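Local coordinates for TCP pilus virulence regulatory protein (Vibrio cholerae serotype O1, PDB 5SUW) that probably activates transcription of virulence genes, including those for the toxin-coregulated pilus, as an AraC-family DNA-binding regulator with a ligand-binding cupin-like domain, at residues F7-Y12 and S82-S87; K31-D36 and S57-K62; D113-N118 and Y159-I164. All coordinates share one frame; numbering follows the deposited sequence.

Interaction 1. Residues F7-Y12 and S82-S87; sequences FQTNVY and SVITIS. With 70G (3-[(1R)-8-methyl-1,2,3,4-tetrahydronaphthalen-1-yl]propanoic acid), chain B.
Tyr12 and Val83 are brought together by matching first torsions: CG of the tyrosine (chi1 -53°) and CG2 of the valine each stand opposite their own carbonyl carbon, beside the backbone N. Val83 CG2 thereby reaches Tyr12 CE1 at 3.6 Å, arriving at the ring edge near its plane. The two residues lie on adjacent antiparallel strands of a five-stranded sheet in the cupin-like N-terminal domain, with strand 7-14 outermost. A face of the same ring is given to the bound tetrahydronaphthalene propanoic acid, whose methyl carbon C01 sits 3.6 Å from Tyr12 CZ and above the ring centre. Tyr12 is thus part of the ligand pocket wall, and its hydroxyl hydrogen-bonds Tyr266 of helix 263-270.

Four backbone bonds join residues 7-12 to 82-87. Gln8 and Thr85 exchange two that are almost straight, with Gln8 N to Thr85 O at 2.7 Å and 176°. Asn10 and Val83 form the next hydrogen-bonded pair, where Asn10 N reaches Val83 O at 3.0 Å with more bend, 156°.

Phe7, Thr9 and Val11 project from the other face with Ile86, Ile84 and Ser82, their non-hydrogen-bonded partners. Phe7 runs alongside both isoleucines, its CD1 lying 3.9 Å from Ile84 CG2 and 4.1 Å from Ile86 CG1. Thr9 adds its methyl, CG2, at 4.0 Å from Ile84 CG1. Helices 121-131 and 141-159 cover this apolar side.

On the ligand side the Gln8 amide extends across Thr85. Gln8 OE1 also accepts a hydrogen bond from Lys230, which binds the ligand as well. A water links the two side chains; its bond to Gln8 OE1 is modelled doubtfully short, while Thr85 OG1 lies 3.0 Å from the water oxygen.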
loop_
_atom_site.group_PDB
_atom_site.type_symbol
_atom_site.label_atom_id
_atom_site.label_comp_id
_atom_site.label_asym_id
_atom_site.label_seq_id
_atom_site.Cartn_x
_atom_site.Cartn_y
_atom_site.Cartn_z
ATOM N N PHE A 7 3.254 9.007 9.228
ATOM C CA PHE A 7 3.930 8.122 8.288
ATOM C C PHE A 7 4.529 6.916 9.006
ATOM O O PHE A 7 5.056 7.031 10.117
ATOM C CB PHE A 7 5.039 8.869 7.531
ATOM C CG PHE A 7 4.609 10.198 6.989
ATOM C CD1 PHE A 7 4.090 10.300 5.714
ATOM C CD2 PHE A 7 4.712 11.341 7.758
ATOM C CE1 PHE A 7 3.683 11.522 5.212
ATOM C CE2 PHE A 7 4.306 12.565 7.262
ATOM C CZ PHE A 7 3.792 12.654 5.983
ATOM N N GLN A 8 4.441 5.760 8.359
ATOM C CA GLN A 8 5.158 4.559 8.766
ATOM C C GLN A 8 6.118 4.221 7.637
ATOM O O GLN A 8 5.728 4.239 6.460
ATOM C CB GLN A 8 4.196 3.399 9.054
ATOM C CG GLN A 8 4.841 2.166 9.691
ATOM C CD GLN A 8 5.672 1.364 8.703
ATOM O OE1 GLN A 8 5.312 1.236 7.525
ATOM N NE2 GLN A 8 6.801 0.834 9.170
ATOM N N THR A 9 7.378 3.956 7.985
ATOM C CA THR A 9 8.418 3.843 6.970
ATOM C C THR A 9 9.305 2.637 7.244
ATOM O O THR A 9 9.478 2.219 8.395
ATOM C CB THR A 9 9.287 5.108 6.902
ATOM O OG1 THR A 9 10.056 5.225 8.106
ATOM C CG2 THR A 9 8.423 6.353 6.738
ATOM N N ASN A 10 9.870 2.094 6.160
ATOM C CA ASN A 10 10.797 0.970 6.210
ATOM C C ASN A 10 11.775 1.057 5.043
ATOM O O ASN A 10 11.477 1.648 3.999
ATOM C CB ASN A 10 10.051 -0.372 6.166
ATOM C CG ASN A 10 9.197 -0.602 7.401
ATOM O OD1 ASN A 10 7.983 -0.409 7.369
ATOM N ND2 ASN A 10 9.831 -0.985 8.501
ATOM N N VAL A 11 12.946 0.450 5.227
ATOM C CA VAL A 11 13.962 0.365 4.185
ATOM C C VAL A 11 14.402 -1.086 4.062
ATOM O O VAL A 11 14.900 -1.672 5.032
ATOM C CB VAL A 11 15.171 1.267 4.479
ATOM C CG1 VAL A 11 16.219 1.097 3.394
ATOM C CG2 VAL A 11 14.735 2.705 4.551
ATOM N N TYR A 12 14.251 -1.651 2.865
ATOM C CA TYR A 12 14.607 -3.031 2.577
ATOM C C TYR A 12 15.828 -3.090 1.669
ATOM O O TYR A 12 15.915 -2.355 0.682
ATOM C CB TYR A 12 13.447 -3.756 1.907
ATOM C CG TYR A 12 12.153 -3.656 2.671
ATOM C CD1 TYR A 12 11.269 -2.621 2.439
ATOM C CD2 TYR A 12 11.816 -4.602 3.626
ATOM C CE1 TYR A 12 10.086 -2.531 3.129
ATOM C CE2 TYR A 12 10.632 -4.525 4.320
ATOM C CZ TYR A 12 9.769 -3.492 4.072
ATOM O OH TYR A 12 8.586 -3.408 4.771
ATOM N N SER A 82 12.967 2.051 -0.241
ATOM C CA SER A 82 12.287 2.766 0.833
ATOM C C SER A 82 10.788 2.741 0.587
ATOM O O SER A 82 10.337 3.027 -0.520
ATOM C CB SER A 82 12.767 4.220 0.937
ATOM O OG SER A 82 14.174 4.273 1.040
ATOM N N VAL A 83 10.024 2.424 1.627
ATOM C CA VAL A 83 8.567 2.379 1.560
ATOM C C VAL A 83 7.992 3.308 2.618
ATOM O O VAL A 83 8.399 3.259 3.786
ATOM C CB VAL A 83 8.031 0.953 1.768
ATOM C CG1 VAL A 83 6.492 0.930 1.555
ATOM C CG2 VAL A 83 8.756 -0.028 0.845
ATOM N N ILE A 84 7.034 4.134 2.212
ATOM C CA ILE A 84 6.302 5.003 3.120
ATOM C C ILE A 84 4.842 4.582 3.107
ATOM O O ILE A 84 4.229 4.471 2.039
ATOM C CB ILE A 84 6.438 6.486 2.735
ATOM C CG1 ILE A 84 7.897 6.906 2.793
ATOM C CG2 ILE A 84 5.583 7.356 3.653
ATOM C CD1 ILE A 84 8.121 8.349 2.322
ATOM N N THR A 85 4.295 4.330 4.284
ATOM C CA THR A 85 2.873 4.107 4.444
ATOM C C THR A 85 2.296 5.329 5.132
ATOM O O THR A 85 2.801 5.748 6.178
ATOM C CB THR A 85 2.603 2.839 5.247
ATOM O OG1 THR A 85 3.258 1.733 4.605
ATOM C CG2 THR A 85 1.096 2.577 5.315
ATOM N N ILE A 86 1.277 5.926 4.520
ATOM C CA ILE A 86 0.739 7.210 4.956
ATOM C C ILE A 86 -0.563 6.957 5.698
ATOM O O ILE A 86 -1.460 6.283 5.173
ATOM C CB ILE A 86 0.524 8.154 3.761
ATOM C CG1 ILE A 86 1.814 8.274 2.958
ATOM C CG2 ILE A 86 0.080 9.527 4.235
ATOM C CD1 ILE A 86 1.660 9.133 1.711
ATOM N N SER A 87 -0.666 7.481 6.918
ATOM C CA SER A 87 -1.819 7.175 7.759
ATOM C C SER A 87 -3.066 7.888 7.248
ATOM O O SER A 87 -2.992 8.965 6.639
ATOM C CB SER A 87 -1.553 7.575 9.213
ATOM O OG SER A 87 -1.600 8.985 9.368
HETATM C C10 70G B . 5.511 -4.028 2.826
HETATM C C11 70G B . 4.339 -3.251 3.443
HETATM C C14 70G B . 8.768 -3.032 -2.129
HETATM C C15 70G B . 9.876 -3.683 -1.705
HETATM C C01 70G B . 8.628 -5.664 1.383
HETATM C C02 70G B . 8.634 -4.707 0.141
HETATM C C03 70G B . 7.488 -4.032 -0.305
HETATM C C04 70G B . 7.555 -3.197 -1.446
HETATM C C05 70G B . 6.334 -2.418 -1.996
HETATM C C06 70G B . 5.019 -2.603 -1.230
HETATM C C07 70G B . 4.977 -3.953 -0.419
HETATM C C08 70G B . 6.165 -4.216 0.431
HETATM C C09 70G B . 6.076 -3.306 1.613
HETATM O O12 70G B . 3.205 -3.859 3.689
HETATM O O13 70G B . 4.437 -2.093 3.688
HETATM C C16 70G B . 9.825 -4.539 -0.543
HETATM O O HOH W 1 6.164 1.274 5.151
#

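Interaction 2. Residues K31-D36 and S57-K62; sequences KMFWID and SIILLK. With 70G (3-[(1R)-8-methyl-1,2,3,4-tetrahydronaphthalen-1-yl]propanoic acid), chain B.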
loop_
_atom_site.group_PDB
_atom_site.type_symbol
_atom_site.label_atom_id
_atom_site.label_comp_id
_atom_site.label_asym_id
_atom_site.label_seq_id
_atom_site.Cartn_x
_atom_site.Cartn_y
_atom_site.Cartn_z
ATOM N N LYS A 31 0.572 4.038 0.020
ATOM C CA LYS A 31 1.975 3.684 0.113
ATOM C C LYS A 31 2.716 4.229 -1.092
ATOM O O LYS A 31 2.165 4.295 -2.194
ATOM C CB LYS A 31 2.164 2.165 0.177
ATOM C CG LYS A 31 1.570 1.578 1.415
ATOM C CD LYS A 31 1.973 0.152 1.658
ATOM C CE LYS A 31 1.350 -0.301 2.955
ATOM N NZ LYS A 31 2.070 -1.481 3.444
ATOM N N MET A 32 3.977 4.605 -0.882
ATOM C CA MET A 32 4.852 4.924 -2.002
ATOM C C MET A 32 6.226 4.326 -1.760
ATOM O O MET A 32 6.642 4.139 -0.613
ATOM C CB MET A 32 4.954 6.432 -2.260
ATOM C CG MET A 32 5.210 7.312 -1.089
ATOM S SD MET A 32 4.738 9.002 -1.545
ATOM C CE MET A 32 2.989 8.729 -1.749
ATOM N N PHE A 33 6.911 3.980 -2.854
ATOM C CA PHE A 33 8.247 3.423 -2.707
ATOM C C PHE A 33 9.141 3.837 -3.869
ATOM O O PHE A 33 8.680 4.187 -4.959
ATOM C CB PHE A 33 8.222 1.891 -2.535
ATOM C CG PHE A 33 7.760 1.105 -3.747
ATOM C CD1 PHE A 33 6.432 0.721 -3.881
ATOM C CD2 PHE A 33 8.669 0.669 -4.698
ATOM C CE1 PHE A 33 6.008 -0.047 -4.967
ATOM C CE2 PHE A 33 8.255 -0.092 -5.785
ATOM C CZ PHE A 33 6.923 -0.459 -5.910
ATOM N N TRP A 34 10.439 3.827 -3.593
ATOM C CA TRP A 34 11.452 4.096 -4.597
ATOM C C TRP A 34 12.727 3.390 -4.173
ATOM O O TRP A 34 12.933 3.084 -2.987
ATOM C CB TRP A 34 11.701 5.597 -4.772
ATOM C CG TRP A 34 12.284 6.215 -3.557
ATOM C CD1 TRP A 34 13.602 6.481 -3.323
ATOM C CD2 TRP A 34 11.576 6.613 -2.376
ATOM N NE1 TRP A 34 13.758 7.033 -2.069
ATOM C CE2 TRP A 34 12.529 7.126 -1.470
ATOM C CE3 TRP A 34 10.224 6.605 -2.007
ATOM C CZ2 TRP A 34 12.177 7.626 -0.221
ATOM C CZ3 TRP A 34 9.874 7.101 -0.778
ATOM C CH2 TRP A 34 10.850 7.602 0.109
ATOM N N ILE A 35 13.565 3.108 -5.162
ATOM C CA ILE A 35 14.911 2.607 -4.919
ATOM C C ILE A 35 15.851 3.801 -4.788
ATOM O O ILE A 35 15.594 4.890 -5.312
ATOM C CB ILE A 35 15.375 1.657 -6.036
ATOM C CG1 ILE A 35 15.796 2.462 -7.284
ATOM C CG2 ILE A 35 14.253 0.658 -6.379
ATOM C CD1 ILE A 35 16.043 1.580 -8.514
ATOM N N ASP A 36 16.958 3.593 -4.077
ATOM C CA ASP A 36 17.884 4.681 -3.787
ATOM C C ASP A 36 19.054 4.759 -4.763
ATOM O O ASP A 36 19.768 5.765 -4.764
ATOM C CB ASP A 36 18.423 4.561 -2.344
ATOM C CG ASP A 36 19.465 3.442 -2.176
ATOM O OD1 ASP A 36 19.559 2.536 -3.036
ATOM O OD2 ASP A 36 20.192 3.467 -1.155
ATOM N N SER A 57 12.416 7.354 -9.751
ATOM C CA SER A 57 11.077 6.839 -9.987
ATOM C C SER A 57 10.388 6.634 -8.643
ATOM O O SER A 57 10.880 5.873 -7.802
ATOM C CB SER A 57 11.141 5.521 -10.762
ATOM O OG SER A 57 11.947 5.634 -11.928
ATOM N N ILE A 58 9.263 7.312 -8.437
ATOM C CA ILE A 58 8.434 7.128 -7.257
ATOM C C ILE A 58 7.214 6.320 -7.676
ATOM O O ILE A 58 6.475 6.727 -8.578
ATOM C CB ILE A 58 8.018 8.469 -6.628
ATOM C CG1 ILE A 58 9.250 9.274 -6.215
ATOM C CG2 ILE A 58 7.192 8.232 -5.382
ATOM C CD1 ILE A 58 10.001 8.672 -5.053
ATOM N N ILE A 59 7.002 5.175 -7.038
ATOM C CA ILE A 59 5.862 4.321 -7.344
ATOM C C ILE A 59 4.851 4.432 -6.215
ATOM O O ILE A 59 5.205 4.338 -5.036
ATOM C CB ILE A 59 6.285 2.867 -7.600
ATOM C CG1 ILE A 59 7.114 2.837 -8.885
ATOM C CG2 ILE A 59 5.049 1.975 -7.810
ATOM C CD1 ILE A 59 8.202 1.847 -8.856
ATOM N N LEU A 60 3.602 4.687 -6.591
ATOM C CA LEU A 60 2.492 4.948 -5.689
ATOM C C LEU A 60 1.502 3.796 -5.773
ATOM O O LEU A 60 1.126 3.370 -6.873
ATOM C CB LEU A 60 1.814 6.276 -6.045
ATOM C CG LEU A 60 2.723 7.519 -5.968
ATOM C CD1 LEU A 60 3.565 7.815 -7.221
ATOM C CD2 LEU A 60 1.929 8.742 -5.518
ATOM N N LEU A 61 1.103 3.276 -4.623
ATOM C CA LEU A 61 0.114 2.203 -4.548
ATOM C C LEU A 61 -1.140 2.765 -3.899
ATOM O O LEU A 61 -1.077 3.328 -2.799
ATOM C CB LEU A 61 0.643 1.004 -3.764
ATOM C CG LEU A 61 1.980 0.515 -4.325
ATOM C CD1 LEU A 61 2.677 -0.530 -3.428
ATOM C CD2 LEU A 61 1.772 -0.006 -5.750
ATOM N N LYS A 62 -2.267 2.619 -4.582
ATOM C CA LYS A 62 -3.506 3.212 -4.110
ATOM C C LYS A 62 -4.107 2.395 -2.971
ATOM O O LYS A 62 -4.091 1.158 -2.988
ATOM C CB LYS A 62 -4.489 3.323 -5.268
ATOM C CG LYS A 62 -5.824 3.820 -4.845
ATOM C CD LYS A 62 -6.876 3.032 -5.556
ATOM C CE LYS A 62 -6.973 3.539 -6.943
ATOM N NZ LYS A 62 -7.479 4.927 -6.848
HETATM C C10 70G B . 5.511 -4.028 2.826
HETATM C C11 70G B . 4.339 -3.251 3.443
HETATM C C14 70G B . 8.768 -3.032 -2.129
HETATM C C15 70G B . 9.876 -3.683 -1.705
HETATM C C01 70G B . 8.628 -5.664 1.383
HETATM C C02 70G B . 8.634 -4.707 0.141
HETATM C C03 70G B . 7.488 -4.032 -0.305
HETATM C C04 70G B . 7.555 -3.197 -1.446
HETATM C C05 70G B . 6.334 -2.418 -1.996
HETATM C C06 70G B . 5.019 -2.603 -1.230
HETATM C C07 70G B . 4.977 -3.953 -0.419
HETATM C C08 70G B . 6.165 -4.216 0.431
HETATM C C09 70G B . 6.076 -3.306 1.613
HETATM O O12 70G B . 3.205 -3.859 3.689
HETATM O O13 70G B . 4.437 -2.093 3.688
HETATM C C16 70G B . 9.825 -4.539 -0.543
HETATM O O HOH W 2 12.710 3.776 -7.697
#
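Phe33 and Ile59 face each other as a hydrogen-bonded antiparallel pair, and Phe33 N to Ile59 O measures 2.8 Å, with a bond of equal length returning from Ile59 N to Phe33 O. Lys31 and Leu61 repeat the arrangement less evenly: the bond from Leu61 N to Lys31 O is sound, whereas Lys31 N to Leu61 O, at 3.3 Å, is weak. Past the paired residues a water takes over, accepting from Ile35 N and donating to Ser57 O.

Aromatic contacts centre on Phe33. With chi1 at 67°, CG stands between the backbone N and the carbonyl carbon, and the ring lies across Ile59. The CB of Ile59 makes a CH-pi contact over one face, 3.9 Å from the Phe33 centroid and 16° off the normal. Leu61 CD1 meets the ring edge in its plane, 3.7 Å from Phe33 CE1. These inner strands of the cupin-like domain's five-stranded sheet turn the face bearing Lys31, Phe33, Ile59 and Leu61 to the bound ligand, whose saturated carbon C05 covers the opposite side of the Phe33 ring at 3.7 Å from CD1. Lys31 extends its chain to the ligand carboxylate, although NZ is modelled too close to it for the bond length to be trusted.

Apolar packing occupies the other face of the sheet. Met32 lies beside Leu60, CE to CD2 at 3.9 Å. Farther along, beneath helix 121-131, Ile58 CD1 lies 3.5 Å from Trp34 CB and also reaches the near part of the indole (CG, CD2 and CE3).

Interaction 3. Residues D113-N118 and Y159-I164; sequences DLLLWN and YNSIFI
Leu115 enters the contact at CB, which lies 3.9 Å from Tyr159 CE2. Its CG, placed opposite the carbonyl carbon by a chi1 of -64°, stands over a face of the Tyr159 ring, displaced toward the rim. There the branches part. CD2 continues along the tyrosine and comes 3.7 Å from Tyr159 CD2, while CD1 turns to Phe163 and meets that residue's CD1 at 3.6 Å. The leucine thus inserts between two aromatic side chains that run past it in the opposite direction, one at the end of helix 141-159 and the other in the loop beyond. A Schellman motif at Asn160 ends the helix between them, and Glu156 accepts hydrogen bonds from the loop backbone at Phe163 and Ile164.

The Tyr159 ring reaches on to the next residue of the strand. Leu116 N donates to Tyr159 OH at 3.1 Å, a bent bond of 144°, and Leu116 O lies at the ring edge, in its plane, and accepts a hydrogen bond from Lys158. Since Leu115 and Trp117 bond back to strand 57-61, Leu116 directs its backbone outward, and a side-chain hydroxyl here satisfies an N-H on an edge strand of the sheet.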
loop_
_atom_site.group_PDB
_atom_site.type_symbol
_atom_site.label_atom_id
_atom_site.label_comp_id
_atom_site.label_asym_id
_atom_site.label_seq_id
_atom_site.Cartn_x
_atom_site.Cartn_y
_atom_site.Cartn_z
ATOM N N ASP A 113 -4.217 1.781 -10.152
ATOM C CA ASP A 113 -3.866 1.474 -8.771
ATOM C C ASP A 113 -2.375 1.596 -8.477
ATOM O O ASP A 113 -1.998 1.672 -7.303
ATOM C CB ASP A 113 -4.308 0.043 -8.414
ATOM C CG ASP A 113 -5.798 -0.183 -8.589
ATOM O OD1 ASP A 113 -6.606 0.621 -8.072
ATOM O OD2 ASP A 113 -6.159 -1.179 -9.253
ATOM N N LEU A 114 -1.526 1.582 -9.505
ATOM C CA LEU A 114 -0.073 1.657 -9.373
ATOM C C LEU A 114 0.403 2.757 -10.309
ATOM O O LEU A 114 0.374 2.587 -11.531
ATOM C CB LEU A 114 0.585 0.319 -9.716
ATOM C CG LEU A 114 2.073 0.151 -9.421
ATOM C CD1 LEU A 114 2.426 -1.311 -9.178
ATOM C CD2 LEU A 114 2.896 0.688 -10.571
ATOM N N LEU A 115 0.836 3.880 -9.745
ATOM C CA LEU A 115 1.204 5.052 -10.523
ATOM C C LEU A 115 2.703 5.292 -10.388
ATOM O O LEU A 115 3.317 4.898 -9.390
ATOM C CB LEU A 115 0.407 6.288 -10.074
ATOM C CG LEU A 115 -1.111 6.198 -10.312
ATOM C CD1 LEU A 115 -1.809 5.295 -9.295
ATOM C CD2 LEU A 115 -1.772 7.561 -10.325
ATOM N N LEU A 116 3.292 5.912 -11.415
ATOM C CA LEU A 116 4.725 6.159 -11.469
ATOM C C LEU A 116 4.958 7.654 -11.618
ATOM O O LEU A 116 4.298 8.309 -12.429
ATOM C CB LEU A 116 5.368 5.381 -12.625
ATOM C CG LEU A 116 6.899 5.361 -12.810
ATOM C CD1 LEU A 116 7.288 4.272 -13.789
ATOM C CD2 LEU A 116 7.487 6.680 -13.305
ATOM N N TRP A 117 5.901 8.196 -10.844
ATOM C CA TRP A 117 6.281 9.598 -10.976
ATOM C C TRP A 117 7.797 9.709 -11.040
ATOM O O TRP A 117 8.490 9.235 -10.136
ATOM C CB TRP A 117 5.736 10.449 -9.822
ATOM C CG TRP A 117 6.074 11.904 -10.018
ATOM C CD1 TRP A 117 7.134 12.578 -9.484
ATOM C CD2 TRP A 117 5.374 12.851 -10.848
ATOM N NE1 TRP A 117 7.129 13.892 -9.908
ATOM C CE2 TRP A 117 6.062 14.084 -10.750
ATOM C CE3 TRP A 117 4.227 12.779 -11.653
ATOM C CZ2 TRP A 117 5.644 15.232 -11.423
ATOM C CZ3 TRP A 117 3.813 13.923 -12.324
ATOM C CH2 TRP A 117 4.518 15.132 -12.202
ATOM N N ASN A 118 8.308 10.329 -12.108
ATOM C CA ASN A 118 9.720 10.697 -12.199
ATOM C C ASN A 118 9.866 12.095 -11.618
ATOM O O ASN A 118 9.390 13.068 -12.210
ATOM C CB ASN A 118 10.222 10.653 -13.642
ATOM C CG ASN A 118 9.975 9.313 -14.301
ATOM O OD1 ASN A 118 10.546 8.299 -13.893
ATOM N ND2 ASN A 118 9.134 9.301 -15.334
ATOM N N TYR A 159 -1.949 10.927 -14.838
ATOM C CA TYR A 159 -2.716 9.753 -15.232
ATOM C C TYR A 159 -4.184 10.064 -15.470
ATOM O O TYR A 159 -4.945 9.160 -15.821
ATOM C CB TYR A 159 -2.571 8.649 -14.167
ATOM C CG TYR A 159 -1.207 8.011 -14.209
ATOM C CD1 TYR A 159 -0.961 6.897 -15.007
ATOM C CD2 TYR A 159 -0.140 8.557 -13.490
ATOM C CE1 TYR A 159 0.309 6.331 -15.069
ATOM C CE2 TYR A 159 1.122 8.002 -13.549
ATOM C CZ TYR A 159 1.345 6.892 -14.333
ATOM O OH TYR A 159 2.607 6.342 -14.374
ATOM N N ASN A 160 -4.593 11.317 -15.287
ATOM C CA ASN A 160 -5.984 11.718 -15.467
ATOM C C ASN A 160 -6.909 10.794 -14.676
ATOM O O ASN A 160 -8.006 10.429 -15.115
ATOM C CB ASN A 160 -6.342 11.750 -16.951
ATOM C CG ASN A 160 -7.662 12.407 -17.207
ATOM O OD1 ASN A 160 -8.647 11.743 -17.532
ATOM N ND2 ASN A 160 -7.704 13.723 -17.046
ATOM N N SER A 161 -6.456 10.395 -13.488
ATOM C CA SER A 161 -7.229 9.466 -12.678
ATOM C C SER A 161 -7.130 9.816 -11.198
ATOM O O SER A 161 -6.096 10.283 -10.718
ATOM C CB SER A 161 -6.789 7.999 -12.913
ATOM O OG SER A 161 -5.517 7.719 -12.370
ATOM N N ILE A 162 -8.227 9.586 -10.477
ATOM C CA ILE A 162 -8.274 9.858 -9.052
ATOM C C ILE A 162 -7.366 8.864 -8.334
ATOM O O ILE A 162 -7.378 7.664 -8.632
ATOM C CB ILE A 162 -9.714 9.747 -8.531
ATOM C CG1 ILE A 162 -10.714 10.722 -9.184
ATOM C CG2 ILE A 162 -9.717 9.874 -7.007
ATOM C CD1 ILE A 162 -10.473 12.155 -8.895
ATOM N N PHE A 163 -6.576 9.369 -7.392
ATOM C CA PHE A 163 -5.736 8.558 -6.528
ATOM C C PHE A 163 -6.225 8.576 -5.087
ATOM O O PHE A 163 -6.339 7.507 -4.471
ATOM C CB PHE A 163 -4.288 9.042 -6.599
ATOM C CG PHE A 163 -3.326 8.174 -5.857
ATOM C CD1 PHE A 163 -2.999 6.914 -6.347
ATOM C CD2 PHE A 163 -2.752 8.606 -4.659
ATOM C CE1 PHE A 163 -2.106 6.095 -5.665
ATOM C CE2 PHE A 163 -1.859 7.799 -3.969
ATOM C CZ PHE A 163 -1.530 6.540 -4.472
ATOM N N ILE A 164 -6.514 9.753 -4.539
ATOM C CA ILE A 164 -7.164 9.849 -3.233
ATOM C C ILE A 164 -8.644 9.546 -3.452
ATOM O O ILE A 164 -9.390 10.401 -3.929
ATOM C CB ILE A 164 -6.970 11.217 -2.580
ATOM C CG1 ILE A 164 -5.502 11.667 -2.630
ATOM C CG2 ILE A 164 -7.490 11.172 -1.144
ATOM C CD1 ILE A 164 -4.535 10.704 -1.967
#

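Interactions 1 and 2 pair strands of one five-stranded sheet, and interaction 3 joins the edge strand 114-118 of that sheet to the loop after helix 141-159. Interactions 1 and 2 are linked directly, since strands 79-86 and 31-35 are neighbours with backbone bonds between them; both line the ligand pocket on one face and pack against helices on the other. Interaction 2 is wholly buried, whereas interaction 1, at the sheet margin, includes more polar and partly exposed side chains. Interaction 3, at the opposite margin, touches interaction 2 but not interaction 1, and replaces strand pairing with leucine-aromatic packing and a single tyrosine hydroxyl bond, away from the ligand.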